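PDB 2I9D: chloramphenicol acetyltransferase from Bacteroides thetaiotaomicron, which probably acetylates chloramphenicol on a hydroxyl group, using acetyl-CoA as the acetyl donor. Local coordinates for residues N12-E17 with I67-Y72; F52-L57 with Q116-I121; M193-G198 with H203-F208. All coordinates share one frame; numbering follows the deposited sequence.

Overall arrangement
Contacts 2 and 3 are buried, whereas contact 1 lies at the surface. Contacts 1 and 3 adjoin, their centres about 11 Å apart: Arg15 of contact 1 donates to Gly198 O of contact 3, and Ile67 and Phe70 pack against helix 202-216, which supplies half of contact 3. Contact 2 sits on the other side of the chain's centre, about 29 Å from contact 1 and 24 Å from contact 3 between centres. Helix 52-66 relates the two regions, since it provides Leu54 to contact 2, leads into segment 67-72 and touches Phe208. Chemistry follows place: two aromatic rings and a hydrated carboxylate pair outside, apolar side-chain packing within, joined in contact 3 by a Met-aromatic contact.

Contact 1. Residues N12-E17 with I67-Y72; sequences NWERKE and IPEFRY
Trp13 opens a type I beta turn that closes with Lys16 N bonded to Trp13 O, and it faces Tyr72, which follows the 3-10 segment 68-70 and begins strand 72-74. In this chloramphenicol acetyltransferase fold the contact joins the lead-in to helix 16-22 with the link from helix 52-66 into the small antiparallel sheet. The indole and phenol planes lie 11° apart but are slid past one another, with the five-membered ring of Trp13 and the Tyr72 ring 5.0 Å apart between centroids. The closest atoms are Trp13 NE1 and Tyr72 CE1, at 3.2 Å. On the other side of the indole, Arg15 CB lies 3.5 Å above its plane, toward the rim, so the turn itself backs the aromatic pair. Replacing Trp13 by an alanine is likely to leave the Tyr72 ring without its aromatic neighbour and a gap toward Arg15. Arg15 reaches away to a salt bridge with Asp201, beside the predicted active-site His197. Glu14 and Glu69 bring like charges together, their carboxylate planes 34° apart and the two OE2 atoms separated by 4.2 Å. A water between them, doubtfully close to Glu69, donates to Glu14 OE2 at 2.8 Å.

Contact 2. Residues F52-L57 with Q116-I121; sequences FFLHYL and QEARLI
Leu54 straddles the methyl group of Ala118 with the fork of its side chain. Leu54 CD2 lies 3.5 Å from Ala118 CB, tighter than usual van der Waals contact, while CD1 of the same leucine stands 3.7 Å from that methyl carbon. With CG beside the backbone N (chi1 -68°) and the second torsion extended, both leucine methyls are carried across to the facing helix. Leu54 CD1 also comes within 4.3 Å of Arg119 N, brushing the backbone one residue further on. The small alanine lets the helices approach, and the CA atoms of Leu54 and Ala118 are 7.4 Å apart. Between segments 52-57 and 116-121, beside the mixed sheet of the chloramphenicol acetyltransferase fold, the contact is apolar; next to it the rings of His55 and Phe111 meet. Further out, helix 52-66 is seated on that sheet by Phe53 and Leu57, which pack on strands 87-93 and 146-151, Leu57 touching Met88 and Leu149. In the same helix Phe53 O lies 3.7 Å above the centre of the Tyr56 ring. From the facing helix, Glu117 and Ile121 both reach Pro106, and the Arg119 side chain leads off toward Asp123 in a long, weak ion pair.

Contact 3. Residues M193-G198 with H203-F208; sequences MTIHHG and HHLSLF
The HHxxxDG motif of the CoA-dependent acyltransferase superfamily begins in segment 193-198 and leads into segment 203-208, and its second histidine, His197, is the predicted proton acceptor of the active site. In the chloramphenicol acetyltransferase fold the motif turns the chain from strand 186-196 into helix 202-216, which runs back along the sheet with its local axis 11.6 Å from that of the strand and at 141° to it. Met193, present as selenomethionine, and Ile195 lie on the helix-facing side of the strand and meet Leu205 and Phe208. The selenium of Met193 wedges between these two helix residues, 3.7 Å from Leu205 CD2 and equally close to Phe208 CD2. A bend at the third torsion of Met193 (chi3 -40°) brings its terminal methyl over a face of the phenylalanine: CE is 4.1 Å from the Phe208 ring centroid in a CH-pi contact, while SE approaches obliquely as a Met-aromatic contact. Ile195 adds a looser touch, its CG1 lying 4.1 Å from Leu205 CD2. Leu205 further reaches Leu30 and Ile32 of strand 29-37, and Phe208 stacks with Phe70. Near the motif a second subunit closes in, with Thr163 of that subunit against His197 and Leu155 of the same subunit against Leu205, consistent with the interfacial active sites of this trimeric family. The first histidine of the motif shapes the turn itself: Gly198 N donates to His196 ND1 at 2.9 Å, almost in the imidazole plane but with a bent N-H...N angle of 140°.

Contact 1. Residues N12-E17 with I67-Y72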
loop_
_atom_site.group_PDB
_atom_site.type_symbol
_atom_site.label_atom_id
_atom_site.label_comp_id
_atom_site.label_asym_id
_atom_site.label_seq_id
_atom_site.Cartn_x
_atom_site.Cartn_y
_atom_site.Cartn_z
ATOM N N ASN A 12 -25.389 -1.923 -22.400
ATOM C CA ASN A 12 -26.074 -1.602 -21.159
ATOM C C ASN A 12 -25.019 -1.690 -20.032
ATOM O O ASN A 12 -23.843 -1.418 -20.302
ATOM C CB ASN A 12 -27.292 -2.503 -21.034
ATOM C CG ASN A 12 -28.214 -2.373 -22.266
ATOM O OD1 ASN A 12 -28.646 -1.274 -22.620
ATOM N ND2 ASN A 12 -28.464 -3.483 -22.944
ATOM N N TRP A 13 -25.351 -2.036 -18.795
ATOM C CA TRP A 13 -24.310 -1.975 -17.716
ATOM C C TRP A 13 -23.862 -0.544 -17.408
ATOM O O TRP A 13 -23.247 0.145 -18.234
ATOM C CB TRP A 13 -23.070 -2.870 -17.987
ATOM C CG TRP A 13 -22.133 -3.058 -16.754
ATOM C CD1 TRP A 13 -22.518 -3.182 -15.442
ATOM C CD2 TRP A 13 -20.692 -3.170 -16.751
ATOM N NE1 TRP A 13 -21.421 -3.342 -14.636
ATOM C CE2 TRP A 13 -20.288 -3.339 -15.406
ATOM C CE3 TRP A 13 -19.708 -3.130 -17.750
ATOM C CZ2 TRP A 13 -18.936 -3.477 -15.030
ATOM C CZ3 TRP A 13 -18.362 -3.270 -17.376
ATOM C CH2 TRP A 13 -17.993 -3.441 -16.024
ATOM N N GLU A 14 -24.174 -0.125 -16.186
ATOM C CA GLU A 14 -23.908 1.236 -15.721
ATOM C C GLU A 14 -22.419 1.614 -15.693
ATOM O O GLU A 14 -22.080 2.802 -15.763
ATOM C CB GLU A 14 -24.570 1.469 -14.352
ATOM C CG GLU A 14 -24.388 0.348 -13.311
ATOM C CD GLU A 14 -25.132 0.642 -12.000
ATOM O OE1 GLU A 14 -25.915 1.624 -11.952
ATOM O OE2 GLU A 14 -24.950 -0.105 -11.014
ATOM N N ARG A 15 -21.536 0.610 -15.631
ATOM C CA ARG A 15 -20.085 0.859 -15.551
ATOM C C ARG A 15 -19.331 0.683 -16.855
ATOM O O ARG A 15 -18.101 0.657 -16.852
ATOM C CB ARG A 15 -19.424 0.016 -14.459
ATOM C CG ARG A 15 -19.836 0.362 -13.044
ATOM C CD ARG A 15 -18.969 -0.417 -12.040
ATOM N NE ARG A 15 -17.580 0.046 -12.025
ATOM C CZ ARG A 15 -17.156 1.124 -11.358
ATOM N NH1 ARG A 15 -18.029 1.864 -10.669
ATOM N NH2 ARG A 15 -15.866 1.482 -11.389
ATOM N N LYS A 16 -20.059 0.567 -17.960
ATOM C CA LYS A 16 -19.475 0.605 -19.303
ATOM C C LYS A 16 -18.302 1.589 -19.397
ATOM O O LYS A 16 -17.177 1.212 -19.732
ATOM C CB LYS A 16 -20.543 0.990 -20.341
ATOM C CG LYS A 16 -19.976 1.190 -21.752
ATOM C CD LYS A 16 -20.921 1.944 -22.678
ATOM C CE LYS A 16 -20.371 1.925 -24.105
ATOM N NZ LYS A 16 -20.836 3.098 -24.901
ATOM N N GLU A 17 -18.574 2.850 -19.090
ATOM C CA GLU A 17 -17.593 3.918 -19.237
ATOM C C GLU A 17 -16.460 3.874 -18.189
ATOM O O GLU A 17 -15.305 4.187 -18.493
ATOM C CB GLU A 17 -18.321 5.281 -19.252
ATOM C CG GLU A 17 -19.121 5.539 -20.566
ATOM C CD GLU A 17 -18.215 5.531 -21.822
ATOM O OE1 GLU A 17 -17.860 6.644 -22.292
ATOM O OE2 GLU A 17 -17.837 4.430 -22.332
ATOM N N ILE A 67 -22.402 -7.319 -2.042
ATOM C CA ILE A 67 -22.191 -6.110 -2.837
ATOM C C ILE A 67 -21.809 -6.546 -4.250
ATOM O O ILE A 67 -20.692 -7.021 -4.465
ATOM C CB ILE A 67 -21.106 -5.174 -2.199
ATOM C CG1 ILE A 67 -21.494 -4.818 -0.763
ATOM C CG2 ILE A 67 -20.926 -3.891 -2.992
ATOM C CD1 ILE A 67 -20.335 -4.358 0.106
ATOM N N PRO A 68 -22.729 -6.396 -5.224
ATOM C CA PRO A 68 -22.548 -7.094 -6.502
ATOM C C PRO A 68 -21.339 -6.642 -7.313
ATOM O O PRO A 68 -20.886 -7.373 -8.185
ATOM C CB PRO A 68 -23.865 -6.810 -7.267
ATOM C CG PRO A 68 -24.415 -5.595 -6.667
ATOM C CD PRO A 68 -23.959 -5.569 -5.219
ATOM N N GLU A 69 -20.825 -5.447 -7.049
ATOM C CA GLU A 69 -19.642 -4.953 -7.750
ATOM C C GLU A 69 -18.413 -5.832 -7.483
ATOM O O GLU A 69 -17.487 -5.854 -8.283
ATOM C CB GLU A 69 -19.360 -3.494 -7.359
ATOM C CG GLU A 69 -20.274 -2.463 -8.056
ATOM C CD GLU A 69 -21.676 -2.405 -7.448
ATOM O OE1 GLU A 69 -21.917 -2.995 -6.387
ATOM O OE2 GLU A 69 -22.546 -1.759 -8.036
ATOM N N PHE A 70 -18.435 -6.551 -6.361
ATOM C CA PHE A 70 -17.341 -7.427 -5.938
ATOM C C PHE A 70 -17.430 -8.831 -6.545
ATOM O O PHE A 70 -16.612 -9.690 -6.247
ATOM C CB PHE A 70 -17.262 -7.471 -4.390
ATOM C CG PHE A 70 -16.767 -6.169 -3.776
ATOM C CD1 PHE A 70 -15.426 -6.021 -3.406
ATOM C CD2 PHE A 70 -17.642 -5.085 -3.603
ATOM C CE1 PHE A 70 -14.954 -4.820 -2.865
ATOM C CE2 PHE A 70 -17.193 -3.874 -3.067
ATOM C CZ PHE A 70 -15.841 -3.735 -2.697
ATOM N N ARG A 71 -18.426 -9.047 -7.404
ATOM C CA ARG A 71 -18.662 -10.330 -8.060
ATOM C C ARG A 71 -18.287 -10.286 -9.536
ATOM O O ARG A 71 -18.386 -11.304 -10.230
ATOM C CB ARG A 71 -20.133 -10.739 -7.891
ATOM C CG ARG A 71 -20.464 -11.223 -6.452
ATOM C CD ARG A 71 -21.705 -12.109 -6.397
ATOM N NE ARG A 71 -22.841 -11.357 -5.897
ATOM C CZ ARG A 71 -23.798 -10.832 -6.650
ATOM N NH1 ARG A 71 -23.800 -11.008 -7.957
ATOM N NH2 ARG A 71 -24.760 -10.133 -6.078
ATOM N N TYR A 72 -17.899 -9.096 -10.011
ATOM C CA TYR A 72 -17.522 -8.885 -11.397
ATOM C C TYR A 72 -16.089 -9.337 -11.612
ATOM O O TYR A 72 -15.208 -9.028 -10.782
ATOM C CB TYR A 72 -17.641 -7.405 -11.774
ATOM C CG TYR A 72 -19.065 -6.954 -12.045
ATOM C CD1 TYR A 72 -19.494 -6.668 -13.339
ATOM C CD2 TYR A 72 -19.996 -6.835 -10.986
ATOM C CE1 TYR A 72 -20.806 -6.264 -13.571
ATOM C CE2 TYR A 72 -21.299 -6.445 -11.209
ATOM C CZ TYR A 72 -21.705 -6.159 -12.501
ATOM O OH TYR A 72 -23.010 -5.752 -12.705
HETATM O O HOH W 1 -22.367 -0.727 -10.196
#

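Contact 2. Residues F52-L57 with Q116-I121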
loop_
_atom_site.group_PDB
_atom_site.type_symbol
_atom_site.label_atom_id
_atom_site.label_comp_id
_atom_site.label_asym_id
_atom_site.label_seq_id
_atom_site.Cartn_x
_atom_site.Cartn_y
_atom_site.Cartn_z
ATOM N N PHE A 52 -11.728 -17.580 15.640
ATOM C CA PHE A 52 -11.997 -16.180 15.308
ATOM C C PHE A 52 -11.710 -15.918 13.804
ATOM O O PHE A 52 -12.441 -15.173 13.127
ATOM C CB PHE A 52 -11.165 -15.281 16.218
ATOM C CG PHE A 52 -11.250 -13.805 15.885
ATOM C CD1 PHE A 52 -12.472 -13.144 15.869
ATOM C CD2 PHE A 52 -10.094 -13.076 15.610
ATOM C CE1 PHE A 52 -12.552 -11.780 15.554
ATOM C CE2 PHE A 52 -10.170 -11.704 15.311
ATOM C CZ PHE A 52 -11.406 -11.070 15.291
ATOM N N PHE A 53 -10.666 -16.572 13.293
ATOM C CA PHE A 53 -10.322 -16.575 11.855
ATOM C C PHE A 53 -11.527 -16.830 10.918
ATOM O O PHE A 53 -11.744 -16.110 9.944
ATOM C CB PHE A 53 -9.167 -17.566 11.587
ATOM C CG PHE A 53 -8.938 -17.842 10.134
ATOM C CD1 PHE A 53 -8.326 -16.878 9.306
ATOM C CD2 PHE A 53 -9.354 -19.047 9.568
ATOM C CE1 PHE A 53 -8.124 -17.129 7.943
ATOM C CE2 PHE A 53 -9.140 -19.306 8.212
ATOM C CZ PHE A 53 -8.531 -18.336 7.395
ATOM N N LEU A 54 -12.330 -17.842 11.241
ATOM C CA LEU A 54 -13.501 -18.180 10.452
ATOM C C LEU A 54 -14.623 -17.168 10.601
ATOM O O LEU A 54 -15.432 -16.999 9.675
ATOM C CB LEU A 54 -13.986 -19.619 10.763
ATOM C CG LEU A 54 -13.006 -20.710 10.287
ATOM C CD1 LEU A 54 -13.408 -22.096 10.808
ATOM C CD2 LEU A 54 -12.840 -20.688 8.757
ATOM N N HIS A 55 -14.670 -16.482 11.743
ATOM C CA HIS A 55 -15.632 -15.389 11.925
ATOM C C HIS A 55 -15.360 -14.197 10.998
ATOM O O HIS A 55 -16.273 -13.696 10.372
ATOM C CB HIS A 55 -15.687 -14.927 13.386
ATOM C CG HIS A 55 -16.584 -15.751 14.252
ATOM N ND1 HIS A 55 -17.785 -15.276 14.752
ATOM C CD2 HIS A 55 -16.456 -17.020 14.716
ATOM C CE1 HIS A 55 -18.356 -16.217 15.483
ATOM N NE2 HIS A 55 -17.571 -17.283 15.475
ATOM N N TYR A 56 -14.113 -13.734 10.914
ATOM C CA TYR A 56 -13.817 -12.640 9.986
ATOM C C TYR A 56 -13.709 -13.080 8.531
ATOM O O TYR A 56 -14.009 -12.298 7.631
ATOM C CB TYR A 56 -12.653 -11.741 10.443
ATOM C CG TYR A 56 -11.256 -12.329 10.482
ATOM C CD1 TYR A 56 -10.538 -12.615 9.293
ATOM C CD2 TYR A 56 -10.613 -12.521 11.701
ATOM C CE1 TYR A 56 -9.224 -13.123 9.348
ATOM C CE2 TYR A 56 -9.303 -13.023 11.763
ATOM C CZ TYR A 56 -8.622 -13.308 10.594
ATOM O OH TYR A 56 -7.344 -13.797 10.681
ATOM N N LEU A 57 -13.349 -14.347 8.314
ATOM C CA LEU A 57 -13.332 -14.901 6.968
ATOM C C LEU A 57 -14.751 -14.881 6.398
ATOM O O LEU A 57 -14.980 -14.476 5.237
ATOM C CB LEU A 57 -12.734 -16.317 6.955
ATOM C CG LEU A 57 -12.299 -16.865 5.586
ATOM C CD1 LEU A 57 -11.049 -16.112 5.115
ATOM C CD2 LEU A 57 -12.002 -18.395 5.624
ATOM N N GLN A 116 -19.180 -24.757 10.032
ATOM C CA GLN A 116 -18.937 -26.183 10.230
ATOM C C GLN A 116 -18.339 -26.829 8.976
ATOM O O GLN A 116 -17.467 -27.691 9.096
ATOM C CB GLN A 116 -20.169 -26.915 10.828
ATOM C CG GLN A 116 -21.167 -27.556 9.856
ATOM C CD GLN A 116 -22.415 -28.143 10.579
ATOM O OE1 GLN A 116 -22.331 -28.616 11.735
ATOM N NE2 GLN A 116 -23.573 -28.111 9.895
ATOM N N GLU A 117 -18.763 -26.397 7.785
ATOM C CA GLU A 117 -18.064 -26.837 6.566
ATOM C C GLU A 117 -16.613 -26.351 6.527
ATOM O O GLU A 117 -15.731 -27.116 6.144
ATOM C CB GLU A 117 -18.801 -26.462 5.279
ATOM C CG GLU A 117 -19.201 -27.685 4.419
ATOM C CD GLU A 117 -18.125 -28.095 3.375
ATOM O OE1 GLU A 117 -18.329 -27.818 2.157
ATOM O OE2 GLU A 117 -17.087 -28.705 3.766
ATOM N N ALA A 118 -16.377 -25.104 6.955
ATOM C CA ALA A 118 -15.012 -24.548 7.071
ATOM C C ALA A 118 -14.108 -25.393 7.938
ATOM O O ALA A 118 -12.974 -25.686 7.567
ATOM C CB ALA A 118 -15.028 -23.088 7.589
ATOM N N ARG A 119 -14.637 -25.788 9.087
ATOM C CA ARG A 119 -13.906 -26.553 10.088
ATOM C C ARG A 119 -13.497 -27.929 9.572
ATOM O O ARG A 119 -12.365 -28.361 9.774
ATOM C CB ARG A 119 -14.755 -26.666 11.362
ATOM C CG ARG A 119 -13.960 -26.808 12.653
ATOM C CD ARG A 119 -14.062 -28.246 13.173
ATOM N NE ARG A 119 -13.885 -28.320 14.631
ATOM C CZ ARG A 119 -14.867 -28.159 15.525
ATOM N NH1 ARG A 119 -16.123 -27.916 15.126
ATOM N NH2 ARG A 119 -14.592 -28.239 16.824
ATOM N N LEU A 120 -14.417 -28.594 8.883
ATOM C CA LEU A 120 -14.152 -29.893 8.279
ATOM C C LEU A 120 -13.064 -29.797 7.202
ATOM O O LEU A 120 -12.178 -30.662 7.140
ATOM C CB LEU A 120 -15.454 -30.487 7.689
ATOM C CG LEU A 120 -16.624 -30.703 8.679
ATOM C CD1 LEU A 120 -17.987 -30.900 7.969
ATOM C CD2 LEU A 120 -16.343 -31.836 9.724
ATOM N N ILE A 121 -13.139 -28.765 6.356
ATOM C CA ILE A 121 -12.109 -28.491 5.352
ATOM C C ILE A 121 -10.728 -28.313 6.000
ATOM O O ILE A 121 -9.747 -28.918 5.548
ATOM C CB ILE A 121 -12.473 -27.278 4.437
ATOM C CG1 ILE A 121 -13.578 -27.655 3.448
ATOM C CG2 ILE A 121 -11.265 -26.793 3.637
ATOM C CD1 ILE A 121 -14.449 -26.480 3.030
#

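Contact 3. Residues M193-G198 with H203-F208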
loop_
_atom_site.group_PDB
_atom_site.type_symbol
_atom_site.label_atom_id
_atom_site.label_comp_id
_atom_site.label_asym_id
_atom_site.label_seq_id
_atom_site.Cartn_x
_atom_site.Cartn_y
_atom_site.Cartn_z
HETATM N N MSE A 193 -6.905 -4.804 0.661
HETATM C CA MSE A 193 -7.417 -5.463 -0.517
HETATM C C MSE A 193 -6.977 -4.799 -1.816
HETATM O O MSE A 193 -6.706 -3.610 -1.860
HETATM C CB MSE A 193 -8.946 -5.608 -0.451
HETATM C CG MSE A 193 -9.714 -4.303 -0.492
HETATM SE SE MSE A 193 -11.679 -4.512 -0.191
HETATM C CE MSE A 193 -12.011 -6.170 -1.253
ATOM N N THR A 194 -6.914 -5.612 -2.868
ATOM C CA THR A 194 -6.557 -5.179 -4.204
ATOM C C THR A 194 -7.686 -5.541 -5.175
ATOM O O THR A 194 -8.065 -6.696 -5.305
ATOM C CB THR A 194 -5.205 -5.777 -4.611
ATOM O OG1 THR A 194 -4.229 -5.245 -3.735
ATOM C CG2 THR A 194 -4.802 -5.428 -6.061
ATOM N N ILE A 195 -8.258 -4.527 -5.807
ATOM C CA ILE A 195 -9.408 -4.740 -6.670
ATOM C C ILE A 195 -9.136 -4.120 -8.042
ATOM O O ILE A 195 -8.143 -3.420 -8.206
ATOM C CB ILE A 195 -10.791 -4.267 -6.000
ATOM C CG1 ILE A 195 -10.728 -2.832 -5.422
ATOM C CG2 ILE A 195 -11.222 -5.269 -4.887
ATOM C CD1 ILE A 195 -10.458 -1.712 -6.435
ATOM N N HIS A 196 -9.984 -4.421 -9.026
ATOM C CA HIS A 196 -9.862 -3.800 -10.345
ATOM C C HIS A 196 -10.720 -2.534 -10.317
ATOM O O HIS A 196 -11.903 -2.616 -10.041
ATOM C CB HIS A 196 -10.380 -4.764 -11.420
ATOM C CG HIS A 196 -10.029 -4.365 -12.813
ATOM N ND1 HIS A 196 -10.552 -3.247 -13.420
ATOM C CD2 HIS A 196 -9.236 -4.962 -13.736
ATOM C CE1 HIS A 196 -10.066 -3.142 -14.642
ATOM N NE2 HIS A 196 -9.287 -4.186 -14.867
ATOM N N HIS A 197 -10.131 -1.376 -10.591
ATOM C CA HIS A 197 -10.868 -0.113 -10.517
ATOM C C HIS A 197 -12.016 -0.011 -11.560
ATOM O O HIS A 197 -12.942 0.812 -11.398
ATOM C CB HIS A 197 -9.905 1.074 -10.680
ATOM C CG HIS A 197 -10.381 2.347 -10.042
ATOM N ND1 HIS A 197 -11.719 2.653 -9.879
ATOM C CD2 HIS A 197 -9.691 3.410 -9.557
ATOM C CE1 HIS A 197 -11.826 3.836 -9.301
ATOM N NE2 HIS A 197 -10.612 4.312 -9.089
ATOM N N GLY A 198 -11.939 -0.808 -12.633
ATOM C CA GLY A 198 -13.016 -0.895 -13.625
ATOM C C GLY A 198 -14.340 -1.345 -13.027
ATOM O O GLY A 198 -15.405 -0.972 -13.520
ATOM N N HIS A 203 -16.631 4.329 -3.393
ATOM C CA HIS A 203 -17.982 4.180 -2.859
ATOM C C HIS A 203 -18.320 2.727 -2.503
ATOM O O HIS A 203 -18.947 2.453 -1.470
ATOM C CB HIS A 203 -19.004 4.779 -3.854
ATOM C CG HIS A 203 -20.421 4.357 -3.607
ATOM N ND1 HIS A 203 -21.227 4.969 -2.670
ATOM C CD2 HIS A 203 -21.182 3.396 -4.191
ATOM C CE1 HIS A 203 -22.423 4.396 -2.679
ATOM N NE2 HIS A 203 -22.417 3.429 -3.583
ATOM N N HIS A 204 -17.883 1.793 -3.338
ATOM C CA HIS A 204 -18.145 0.366 -3.073
ATOM C C HIS A 204 -17.214 -0.179 -1.998
ATOM O O HIS A 204 -17.593 -1.048 -1.215
ATOM C CB HIS A 204 -18.069 -0.430 -4.370
ATOM C CG HIS A 204 -18.838 0.202 -5.476
ATOM N ND1 HIS A 204 -18.231 0.894 -6.502
ATOM C CD2 HIS A 204 -20.175 0.297 -5.690
ATOM C CE1 HIS A 204 -19.162 1.365 -7.314
ATOM N NE2 HIS A 204 -20.346 1.016 -6.842
ATOM N N LEU A 205 -16.008 0.372 -1.939
ATOM C CA LEU A 205 -15.064 0.033 -0.886
ATOM C C LEU A 205 -15.578 0.484 0.480
ATOM O O LEU A 205 -15.453 -0.246 1.477
ATOM C CB LEU A 205 -13.701 0.658 -1.186
ATOM C CG LEU A 205 -12.973 0.007 -2.373
ATOM C CD1 LEU A 205 -11.750 0.800 -2.830
ATOM C CD2 LEU A 205 -12.599 -1.451 -2.064
ATOM N N SER A 206 -16.154 1.694 0.518
ATOM C CA SER A 206 -16.815 2.227 1.716
ATOM C C SER A 206 -17.889 1.263 2.245
ATOM O O SER A 206 -17.876 0.894 3.420
ATOM C CB SER A 206 -17.444 3.576 1.375
ATOM O OG SER A 206 -17.417 4.441 2.467
ATOM N N LEU A 207 -18.792 0.829 1.357
ATOM C CA LEU A 207 -19.844 -0.143 1.710
ATOM C C LEU A 207 -19.308 -1.495 2.097
ATOM O O LEU A 207 -19.865 -2.143 2.993
ATOM C CB LEU A 207 -20.808 -0.388 0.536
ATOM C CG LEU A 207 -21.496 0.710 -0.252
ATOM C CD1 LEU A 207 -22.483 0.052 -1.226
ATOM C CD2 LEU A 207 -22.204 1.733 0.675
ATOM N N PHE A 208 -18.267 -1.964 1.395
ATOM C CA PHE A 208 -17.597 -3.223 1.795
ATOM C C PHE A 208 -17.120 -3.202 3.247
ATOM O O PHE A 208 -17.497 -4.059 4.043
ATOM C CB PHE A 208 -16.433 -3.555 0.859
ATOM C CG PHE A 208 -15.757 -4.853 1.177
ATOM C CD1 PHE A 208 -16.226 -6.045 0.627
ATOM C CD2 PHE A 208 -14.638 -4.879 1.997
ATOM C CE1 PHE A 208 -15.597 -7.252 0.900
ATOM C CE2 PHE A 208 -13.991 -6.075 2.291
ATOM C CZ PHE A 208 -14.484 -7.273 1.745
#